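Local coordinates for protein TetR family transcriptional regulator (Clostridium perfringens, PDB 6AZH) that probably binds operator DNA as a TetR-type dimer and, as a putative regulator of fatty acid metabolism, controls transcription, at the interface of chains A and B. Sequence-based numbering; all coordinates share one arbitrary frame. Chains: chain A/B, TetR family transcriptional regulator.

The three contacts follow one another along the two-fold symmetric A–B interface. Between centres of C-alpha atoms, contact 1 lies about 12 Å from contact 2, contact 2 about 10 Å from contact 3, and contacts 1 and 3 about 20 Å apart. Helix 147-165 of chain A serves contacts 1 and 2, which share A:Leu149; A:Arg143 and B:Asn184 belong to both contacts 2 and 3. Helix 174-187 of chain B runs from contact 2 into contact 3. TetR regulators typically dimerise through their C-terminal helices, so this continuous surface is likely the one that pairs the two DNA-binding domains.

Contact 1: the interface of chains A and B. Residues chain A 119, 123, 149, 152, 155, 159; chain B 160, 163-164, 166-168.
Helix 147-165 of chain A crosses helix 147-168 of chain B here, within the helical dimer interface typical of TetR regulators. The tight part is built on A:His152 and B:Tyr164, whose side chains cross at about a right angle. B:Tyr164 has CG anti to its backbone N (chi1 179°), which, with the turn of the ring, brings CD1 over the centre of the imidazole, 3.5 Å above its plane. The other edge of the phenol ring faces A:Leu149: methyl CD1 touches B:Tyr164 CD2 at 3.5 Å. B:Arg168 reaches the imidazole rim in plane, its guanidinium NH2 3.5 Å from A:His152 CE1. The two planes stand 78° apart, an edge approach; the neighbouring positive group might disfavour protonation of the histidine. About one turn on from A:His152, the A:Phe155 ring meets B:Leu163 more loosely, CE2 lying 4.0 Å from CD2.

Around helix 113-138 of chain A the fit is looser and water carries the polar links, with no direct N or O pair bonding across. Water 1 joins A:Thr123 OG1 to the B:Ser167 carbonyl, and water 3 joins the A:Arg119 carbonyl to B:Ser167 OG. Both hydroxyls also donate within their own helices, A:Thr123 OG1 to A:Arg119 O and B:Ser167 OG to B:Leu163 O, each from above the carbonyl plane. A:Arg119 NE lies 2.6 Å from the oxygen of water 2 along an almost straight N-H (176° at H).

Contact 2: the interface of chains A and B. Residues chain A 143, 145-146, 149-150, 153; chain B 161, 180-181, 184.
B:Glu180, on helix 174-187 of chain B, meets the start of helix 147-165 of chain A in this part of the dimer interface. Its carboxylate OE1 accepts the backbone N-H of A:Asp146 at 3.2 Å, nearly straight (168° at H) but from above the carboxylate plane; the bond to OE2 is weak. The same OE1 forms a longer salt bridge with A:Arg143, 3.9 Å from NH1, the guanidinium and carboxylate planes being 56° apart. Beside these polar groups the packing is apolar: A:Leu149 CD2 lies 3.8 Å from B:Glu180 CB, and B:Ile181 CD1 comes in across A:Leu149 at about a right angle.

Several features position this first shell. B:Glu180 bends at chi2 (-106°), turning its carboxylate back toward the A:Asp146 amide. A:Arg143 starts in the crowded position between its backbone N and carbonyl carbon and bends at chi3, while A:Cys145 CB covers one face of its guanidinium, offset toward the rim. A:Asp146 OD1 accepts the N-H of A:Leu149 at 3.1 Å, an N-cap that ties down the helix start. The helix end may help stabilise the B:Glu180 charge, although the A:Asp146 carboxylate is a like charge nearby.

Farther out, water 4 joins A:Asp146 O, B:Glu180 OE1 and the B:Asn184 amide. That amide nitrogen, ND2, also bonds water 5 at 2.9 Å, and water 5 reaches the hydroxyl OG of A:Ser153 at 3.1 Å.

Contact 3: the interface of chains A and B. Residues chain A 141-143, 185-188, 192; chain B 184, 187-190.
At the C-terminal edge of this TetR-family dimer, residues 188-190 of chain B pass between the A:Ile142–A:Arg143 segment and the end of helix 174-187 of chain A, forming a short antiparallel beta bridge that pairs A:Ile142 with B:Val190.

Backbone hydrogen bonds fix the crossing segment on both sides. The A:Arg143 N-H reaches B:Ile189 O at 2.8 Å, nearly along the C=O axis (163° at the oxygen). Opposite, the B:Val190 N-H points straight at A:Leu186 O (173° at H, 3.1 Å), in the carbonyl plane and on a lone pair. The B:Ile189 N-H makes weak bonds to A:Ile185 O and A:Leu186 O. Water 6 links A:Ile185 O with B:Asn184 O, 2.8 Å from each.

Apolar contact centres on B:Ile189, whose CG1 takes the crowded position between backbone N and carbonyl carbon (chi1 59°). Its CG1 branch lies alongside A:Ile142, 3.7 Å from methyl CD1, and its CD1 tip lies 3.9 Å from A:Ile185 CG2. A:Leu186 crosses obliquely and touches the same branch through CD2. Near the two-fold axis the glycines pack backbone to backbone, A:Gly188 CA 3.6 Å from B:Gly188 CA.

The lysine contribution comes from A:Lys192, the C-terminal residue. Its chain bends at chi2, chi3 and chi4, bringing the side-chain amine NZ, probably positive, to hydrogen-bond B:Asp187 O at 2.7 Å and A:Asp187 O at 3.0 Å.

Contact 1: the interface of chains A and B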
loop_
_atom_site.group_PDB
_atom_site.type_symbol
_atom_site.label_atom_id
_atom_site.label_comp_id
_atom_site.label_asym_id
_atom_site.label_seq_id
_atom_site.Cartn_x
_atom_site.Cartn_y
_atom_site.Cartn_z
ATOM N N ARG A 119 9.128 2.899 8.848
ATOM C CA ARG A 119 9.497 1.804 7.948
ATOM C C ARG A 119 10.423 0.810 8.641
ATOM O O ARG A 119 10.344 -0.397 8.389
ATOM C CB ARG A 119 10.151 2.350 6.677
ATOM C CG ARG A 119 9.160 2.864 5.635
ATOM C CD ARG A 119 9.855 3.237 4.328
ATOM N NE ARG A 119 10.817 4.324 4.494
ATOM C CZ ARG A 119 10.553 5.614 4.294
ATOM N NH1 ARG A 119 9.342 6.007 3.918
ATOM N NH2 ARG A 119 11.503 6.517 4.482
ATOM N N THR A 123 9.738 -3.093 8.926
ATOM C CA THR A 123 10.777 -4.032 8.503
ATOM C C THR A 123 11.032 -5.083 9.569
ATOM O O THR A 123 11.167 -6.275 9.253
ATOM C CB THR A 123 12.063 -3.269 8.164
ATOM O OG1 THR A 123 11.843 -2.491 6.984
ATOM C CG2 THR A 123 13.235 -4.228 7.902
ATOM N N LEU A 149 12.110 -10.183 -1.097
ATOM C CA LEU A 149 11.102 -9.761 -2.060
ATOM C C LEU A 149 9.768 -10.438 -1.772
ATOM O O LEU A 149 8.723 -9.781 -1.751
ATOM C CB LEU A 149 11.576 -10.070 -3.485
ATOM C CG LEU A 149 10.678 -9.606 -4.626
ATOM C CD1 LEU A 149 10.481 -8.099 -4.537
ATOM C CD2 LEU A 149 11.257 -9.971 -5.990
ATOM N N HIS A 152 8.062 -9.152 1.465
ATOM C CA HIS A 152 7.403 -7.860 1.280
ATOM C C HIS A 152 6.116 -8.001 0.483
ATOM O O HIS A 152 5.161 -7.260 0.722
ATOM C CB HIS A 152 8.342 -6.871 0.596
ATOM C CG HIS A 152 9.300 -6.223 1.541
ATOM N ND1 HIS A 152 10.391 -6.887 2.055
ATOM C CD2 HIS A 152 9.314 -4.987 2.092
ATOM C CE1 HIS A 152 11.051 -6.078 2.869
ATOM N NE2 HIS A 152 10.419 -4.920 2.907
ATOM N N PHE A 155 3.509 -9.176 3.051
ATOM C CA PHE A 155 3.017 -8.022 3.789
ATOM C C PHE A 155 2.167 -7.127 2.891
ATOM O O PHE A 155 1.109 -6.638 3.307
ATOM C CB PHE A 155 4.178 -7.223 4.380
ATOM C CG PHE A 155 3.724 -6.033 5.173
ATOM C CD1 PHE A 155 3.250 -6.196 6.466
ATOM C CD2 PHE A 155 3.735 -4.766 4.611
ATOM C CE1 PHE A 155 2.803 -5.103 7.196
ATOM C CE2 PHE A 155 3.290 -3.675 5.329
ATOM C CZ PHE A 155 2.832 -3.844 6.623
ATOM N N ILE A 159 -1.805 -4.372 2.061
ATOM C CA ILE A 159 -1.989 -3.028 1.540
ATOM C C ILE A 159 -3.005 -3.031 0.412
ATOM O O ILE A 159 -3.946 -2.232 0.405
ATOM C CB ILE A 159 -0.644 -2.433 1.088
ATOM C CG1 ILE A 159 0.356 -2.499 2.247
ATOM C CG2 ILE A 159 -0.865 -1.005 0.599
ATOM C CD1 ILE A 159 1.715 -1.884 1.969
ATOM N N SER B 160 4.028 -3.364 -3.038
ATOM C CA SER B 160 5.001 -4.110 -2.245
ATOM C C SER B 160 6.427 -3.812 -2.689
ATOM O O SER B 160 7.325 -3.622 -1.858
ATOM C CB SER B 160 4.739 -5.619 -2.370
ATOM O OG SER B 160 3.409 -5.939 -2.025
ATOM N N LEU B 163 7.490 -0.361 -1.612
ATOM C CA LEU B 163 7.782 -0.329 -0.180
ATOM C C LEU B 163 9.112 -1.010 0.125
ATOM O O LEU B 163 9.900 -0.522 0.942
ATOM C CB LEU B 163 6.663 -1.006 0.606
ATOM C CG LEU B 163 6.914 -1.124 2.115
ATOM C CD1 LEU B 163 7.132 0.240 2.755
ATOM C CD2 LEU B 163 5.768 -1.871 2.806
ATOM N N TYR B 164 9.363 -2.142 -0.526
ATOM C CA TYR B 164 10.613 -2.871 -0.363
ATOM C C TYR B 164 11.806 -1.988 -0.711
ATOM O O TYR B 164 12.794 -1.923 0.030
ATOM C CB TYR B 164 10.548 -4.114 -1.261
ATOM C CG TYR B 164 11.747 -5.048 -1.295
ATOM C CD1 TYR B 164 12.572 -5.222 -0.199
ATOM C CD2 TYR B 164 12.017 -5.788 -2.441
ATOM C CE1 TYR B 164 13.652 -6.108 -0.252
ATOM C CE2 TYR B 164 13.081 -6.668 -2.500
ATOM C CZ TYR B 164 13.897 -6.820 -1.409
ATOM O OH TYR B 164 14.958 -7.696 -1.491
ATOM N N LEU B 166 11.935 1.284 -0.734
ATOM C CA LEU B 166 12.067 2.358 0.249
ATOM C C LEU B 166 12.685 1.853 1.546
ATOM O O LEU B 166 13.498 2.543 2.172
ATOM C CB LEU B 166 10.704 2.964 0.550
ATOM C CG LEU B 166 10.263 4.158 -0.272
ATOM C CD1 LEU B 166 8.829 4.494 0.128
ATOM C CD2 LEU B 166 11.209 5.344 -0.066
ATOM N N SER B 167 12.283 0.668 1.974
ATOM C CA SER B 167 12.691 0.160 3.270
ATOM C C SER B 167 14.158 -0.263 3.272
ATOM O O SER B 167 14.828 -0.163 4.305
ATOM C CB SER B 167 11.777 -1.005 3.660
ATOM O OG SER B 167 10.432 -0.545 3.845
ATOM N N ARG B 168 14.671 -0.730 2.137
ATOM C CA ARG B 168 16.066 -1.120 2.022
ATOM C C ARG B 168 16.938 -0.063 1.351
ATOM O O ARG B 168 18.152 -0.267 1.246
ATOM C CB ARG B 168 16.170 -2.442 1.257
ATOM C CG ARG B 168 15.343 -3.574 1.866
ATOM C CD ARG B 168 15.900 -4.012 3.226
ATOM N NE ARG B 168 14.937 -4.780 4.021
ATOM C CZ ARG B 168 14.787 -6.102 3.949
ATOM N NH1 ARG B 168 15.534 -6.807 3.111
ATOM N NH2 ARG B 168 13.895 -6.724 4.718
HETATM O O HOH W 1 13.485 -0.193 6.845
HETATM O O HOH W 2 13.193 3.587 5.200
HETATM O O HOH W 3 9.079 -1.008 5.965
#

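Contact 2: the interface of chains A and B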
loop_
_atom_site.group_PDB
_atom_site.type_symbol
_atom_site.label_atom_id
_atom_site.label_comp_id
_atom_site.label_asym_id
_atom_site.label_seq_id
_atom_site.Cartn_x
_atom_site.Cartn_y
_atom_site.Cartn_z
ATOM N N ARG A 143 9.113 -22.741 -2.854
ATOM C CA ARG A 143 10.136 -22.672 -3.893
ATOM C C ARG A 143 11.294 -21.773 -3.465
ATOM O O ARG A 143 11.122 -20.796 -2.724
ATOM C CB ARG A 143 9.529 -22.150 -5.204
ATOM C CG ARG A 143 8.953 -20.725 -5.100
ATOM C CD ARG A 143 8.495 -20.140 -6.460
ATOM N NE ARG A 143 9.631 -19.799 -7.309
ATOM C CZ ARG A 143 10.057 -18.564 -7.566
ATOM N NH1 ARG A 143 9.443 -17.504 -7.052
ATOM N NH2 ARG A 143 11.112 -18.385 -8.353
ATOM N N CYS A 145 13.587 -18.795 -3.802
ATOM C CA CYS A 145 13.269 -17.508 -4.410
ATOM C C CYS A 145 13.893 -16.421 -3.553
ATOM O O CYS A 145 14.469 -16.689 -2.497
ATOM C CB CYS A 145 11.759 -17.303 -4.525
ATOM S SG CYS A 145 10.971 -17.285 -2.899
ATOM N N ASP A 146 13.766 -15.187 -4.024
ATOM C CA ASP A 146 14.181 -14.020 -3.266
ATOM C C ASP A 146 13.269 -13.873 -2.053
ATOM O O ASP A 146 12.111 -13.464 -2.186
ATOM C CB ASP A 146 14.121 -12.794 -4.174
ATOM C CG ASP A 146 14.796 -11.586 -3.566
ATOM O OD1 ASP A 146 14.668 -11.386 -2.344
ATOM O OD2 ASP A 146 15.457 -10.829 -4.316
ATOM N N LEU A 149 12.110 -10.183 -1.097
ATOM C CA LEU A 149 11.102 -9.761 -2.060
ATOM C C LEU A 149 9.768 -10.438 -1.772
ATOM O O LEU A 149 8.723 -9.781 -1.751
ATOM C CB LEU A 149 11.576 -10.070 -3.485
ATOM C CG LEU A 149 10.678 -9.606 -4.626
ATOM C CD1 LEU A 149 10.481 -8.099 -4.537
ATOM C CD2 LEU A 149 11.257 -9.971 -5.990
ATOM N N LEU A 150 9.789 -11.757 -1.544
ATOM C CA LEU A 150 8.550 -12.474 -1.256
ATOM C C LEU A 150 7.912 -11.983 0.040
ATOM O O LEU A 150 6.705 -11.714 0.085
ATOM C CB LEU A 150 8.816 -13.979 -1.185
ATOM C CG LEU A 150 7.586 -14.834 -0.882
ATOM C CD1 LEU A 150 6.460 -14.544 -1.880
ATOM C CD2 LEU A 150 7.962 -16.315 -0.923
ATOM N N SER A 153 6.069 -8.952 -0.455
ATOM C CA SER A 153 4.837 -9.234 -1.178
ATOM C C SER A 153 3.766 -9.779 -0.249
ATOM O O SER A 153 2.579 -9.481 -0.424
ATOM C CB SER A 153 5.100 -10.232 -2.317
ATOM O OG SER A 153 5.768 -9.582 -3.380
ATOM N N THR B 161 6.670 -3.837 -3.996
ATOM C CA THR B 161 8.021 -3.579 -4.487
ATOM C C THR B 161 8.473 -2.166 -4.140
ATOM O O THR B 161 9.608 -1.961 -3.694
ATOM C CB THR B 161 8.078 -3.826 -5.996
ATOM O OG1 THR B 161 7.805 -5.210 -6.241
ATOM C CG2 THR B 161 9.453 -3.478 -6.560
ATOM N N GLU B 180 10.842 -12.724 -10.972
ATOM C CA GLU B 180 10.447 -13.346 -9.710
ATOM C C GLU B 180 8.960 -13.169 -9.458
ATOM O O GLU B 180 8.256 -14.134 -9.142
ATOM C CB GLU B 180 11.239 -12.756 -8.539
ATOM C CG GLU B 180 12.698 -13.147 -8.493
ATOM C CD GLU B 180 13.027 -14.161 -7.404
ATOM O OE1 GLU B 180 12.106 -14.661 -6.713
ATOM O OE2 GLU B 180 14.230 -14.467 -7.250
ATOM N N ILE B 181 8.465 -11.934 -9.583
ATOM C CA ILE B 181 7.060 -11.669 -9.283
ATOM C C ILE B 181 6.158 -12.461 -10.221
ATOM O O ILE B 181 5.164 -13.056 -9.790
ATOM C CB ILE B 181 6.779 -10.156 -9.351
ATOM C CG1 ILE B 181 7.577 -9.402 -8.272
ATOM C CG2 ILE B 181 5.276 -9.887 -9.247
ATOM C CD1 ILE B 181 7.228 -9.776 -6.828
ATOM N N ASN B 184 5.921 -15.994 -9.047
ATOM C CA ASN B 184 5.164 -16.038 -7.794
ATOM C C ASN B 184 3.669 -15.930 -8.062
ATOM O O ASN B 184 2.865 -16.676 -7.494
ATOM C CB ASN B 184 5.592 -14.904 -6.856
ATOM C CG ASN B 184 6.968 -15.105 -6.255
ATOM O OD1 ASN B 184 7.583 -16.151 -6.409
ATOM N ND2 ASN B 184 7.451 -14.085 -5.544
HETATM O O HOH W 4 10.359 -13.794 -4.516
HETATM O O HOH W 5 5.270 -12.230 -4.875
#

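Contact 3: the interface of chains A and B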
loop_
_atom_site.group_PDB
_atom_site.type_symbol
_atom_site.label_atom_id
_atom_site.label_comp_id
_atom_site.label_asym_id
_atom_site.label_seq_id
_atom_site.Cartn_x
_atom_site.Cartn_y
_atom_site.Cartn_z
ATOM N N GLN A 141 9.162 -26.824 1.249
ATOM C CA GLN A 141 7.728 -26.588 1.185
ATOM C C GLN A 141 7.388 -25.332 0.408
ATOM O O GLN A 141 6.223 -25.144 0.054
ATOM C CB GLN A 141 7.137 -26.500 2.600
ATOM C CG GLN A 141 7.236 -27.838 3.334
ATOM C CD GLN A 141 6.988 -27.746 4.822
ATOM O OE1 GLN A 141 6.793 -26.654 5.380
ATOM N NE2 GLN A 141 6.988 -28.902 5.486
ATOM N N ILE A 142 8.379 -24.482 0.149
ATOM C CA ILE A 142 8.236 -23.271 -0.648
ATOM C C ILE A 142 9.383 -23.242 -1.647
ATOM O O ILE A 142 10.498 -23.666 -1.329
ATOM C CB ILE A 142 8.252 -22.019 0.261
ATOM C CG1 ILE A 142 7.011 -22.001 1.162
ATOM C CG2 ILE A 142 8.445 -20.705 -0.533
ATOM C CD1 ILE A 142 5.740 -21.626 0.485
ATOM N N ARG A 143 9.113 -22.741 -2.854
ATOM C CA ARG A 143 10.136 -22.672 -3.893
ATOM C C ARG A 143 11.294 -21.773 -3.465
ATOM O O ARG A 143 11.122 -20.796 -2.724
ATOM C CB ARG A 143 9.529 -22.150 -5.204
ATOM C CG ARG A 143 8.953 -20.725 -5.100
ATOM C CD ARG A 143 8.495 -20.140 -6.460
ATOM N NE ARG A 143 9.631 -19.799 -7.309
ATOM C CZ ARG A 143 10.057 -18.564 -7.566
ATOM N NH1 ARG A 143 9.443 -17.504 -7.052
ATOM N NH2 ARG A 143 11.112 -18.385 -8.353
ATOM N N ILE A 185 -1.793 -16.976 -3.333
ATOM C CA ILE A 185 -0.374 -16.882 -2.998
ATOM C C ILE A 185 0.301 -18.247 -3.080
ATOM O O ILE A 185 1.398 -18.383 -3.636
ATOM C CB ILE A 185 -0.190 -16.264 -1.599
ATOM C CG1 ILE A 185 -0.558 -14.785 -1.597
ATOM C CG2 ILE A 185 1.250 -16.444 -1.144
ATOM C CD1 ILE A 185 -0.345 -14.117 -0.249
ATOM N N LEU A 186 -0.322 -19.276 -2.495
ATOM C CA LEU A 186 0.351 -20.575 -2.442
ATOM C C LEU A 186 0.300 -21.298 -3.790
ATOM O O LEU A 186 1.319 -21.821 -4.261
ATOM C CB LEU A 186 -0.269 -21.440 -1.329
ATOM C CG LEU A 186 -0.075 -20.895 0.097
ATOM C CD1 LEU A 186 -0.669 -21.845 1.149
ATOM C CD2 LEU A 186 1.389 -20.675 0.364
ATOM N N ASP A 187 -0.872 -21.335 -4.427
ATOM C CA ASP A 187 -1.064 -22.113 -5.655
ATOM C C ASP A 187 -0.894 -21.295 -6.931
ATOM O O ASP A 187 -0.831 -21.877 -8.016
ATOM C CB ASP A 187 -2.460 -22.748 -5.669
ATOM C CG ASP A 187 -2.662 -23.738 -4.533
ATOM O OD1 ASP A 187 -1.805 -24.619 -4.369
ATOM O OD2 ASP A 187 -3.665 -23.614 -3.793
ATOM N N GLY A 188 -0.829 -19.977 -6.842
ATOM C CA GLY A 188 -0.810 -19.174 -8.049
ATOM C C GLY A 188 -2.193 -19.111 -8.655
ATOM O O GLY A 188 -3.168 -19.615 -8.105
ATOM N N LYS A 192 -4.234 -25.493 -13.295
ATOM C CA LYS A 192 -3.269 -26.585 -13.099
ATOM C C LYS A 192 -3.905 -27.981 -13.147
ATOM O O LYS A 192 -5.123 -28.132 -13.031
ATOM C CB LYS A 192 -2.526 -26.403 -11.770
ATOM C CG LYS A 192 -1.706 -25.120 -11.686
ATOM C CD LYS A 192 -0.411 -25.313 -10.901
ATOM C CE LYS A 192 -0.449 -24.564 -9.574
ATOM N NZ LYS A 192 0.881 -23.969 -9.220
ATOM N N ASN B 184 5.921 -15.994 -9.047
ATOM C CA ASN B 184 5.164 -16.038 -7.794
ATOM C C ASN B 184 3.669 -15.930 -8.062
ATOM O O ASN B 184 2.865 -16.676 -7.494
ATOM C CB ASN B 184 5.592 -14.904 -6.856
ATOM C CG ASN B 184 6.968 -15.105 -6.255
ATOM O OD1 ASN B 184 7.583 -16.151 -6.409
ATOM N ND2 ASN B 184 7.451 -14.085 -5.544
ATOM N N ASP B 187 2.458 -19.136 -10.855
ATOM C CA ASP B 187 2.654 -20.515 -10.429
ATOM C C ASP B 187 2.549 -20.720 -8.918
ATOM O O ASP B 187 2.456 -21.868 -8.468
ATOM C CB ASP B 187 4.016 -21.021 -10.918
ATOM C CG ASP B 187 4.137 -20.999 -12.436
ATOM O OD1 ASP B 187 3.176 -21.414 -13.124
ATOM O OD2 ASP B 187 5.199 -20.574 -12.943
ATOM N N GLY B 188 2.550 -19.663 -8.122
ATOM C CA GLY B 188 2.474 -19.843 -6.686
ATOM C C GLY B 188 3.828 -20.154 -6.095
ATOM O O GLY B 188 4.848 -20.250 -6.785
ATOM N N ILE B 189 3.852 -20.311 -4.777
ATOM C CA ILE B 189 5.111 -20.563 -4.096
ATOM C C ILE B 189 5.196 -21.939 -3.440
ATOM O O ILE B 189 6.309 -22.384 -3.133
ATOM C CB ILE B 189 5.407 -19.462 -3.065
ATOM C CG1 ILE B 189 4.295 -19.382 -2.023
ATOM C CG2 ILE B 189 5.604 -18.117 -3.783
ATOM C CD1 ILE B 189 4.603 -18.377 -0.906
ATOM N N VAL B 190 4.073 -22.633 -3.229
ATOM C CA VAL B 190 4.124 -23.884 -2.479
ATOM C C VAL B 190 4.732 -24.994 -3.338
ATOM O O VAL B 190 4.618 -25.008 -4.571
ATOM C CB VAL B 190 2.723 -24.278 -1.965
ATOM C CG1 VAL B 190 1.828 -24.760 -3.123
ATOM C CG2 VAL B 190 2.795 -25.356 -0.865
HETATM O O HOH W 6 2.600 -16.191 -4.787
#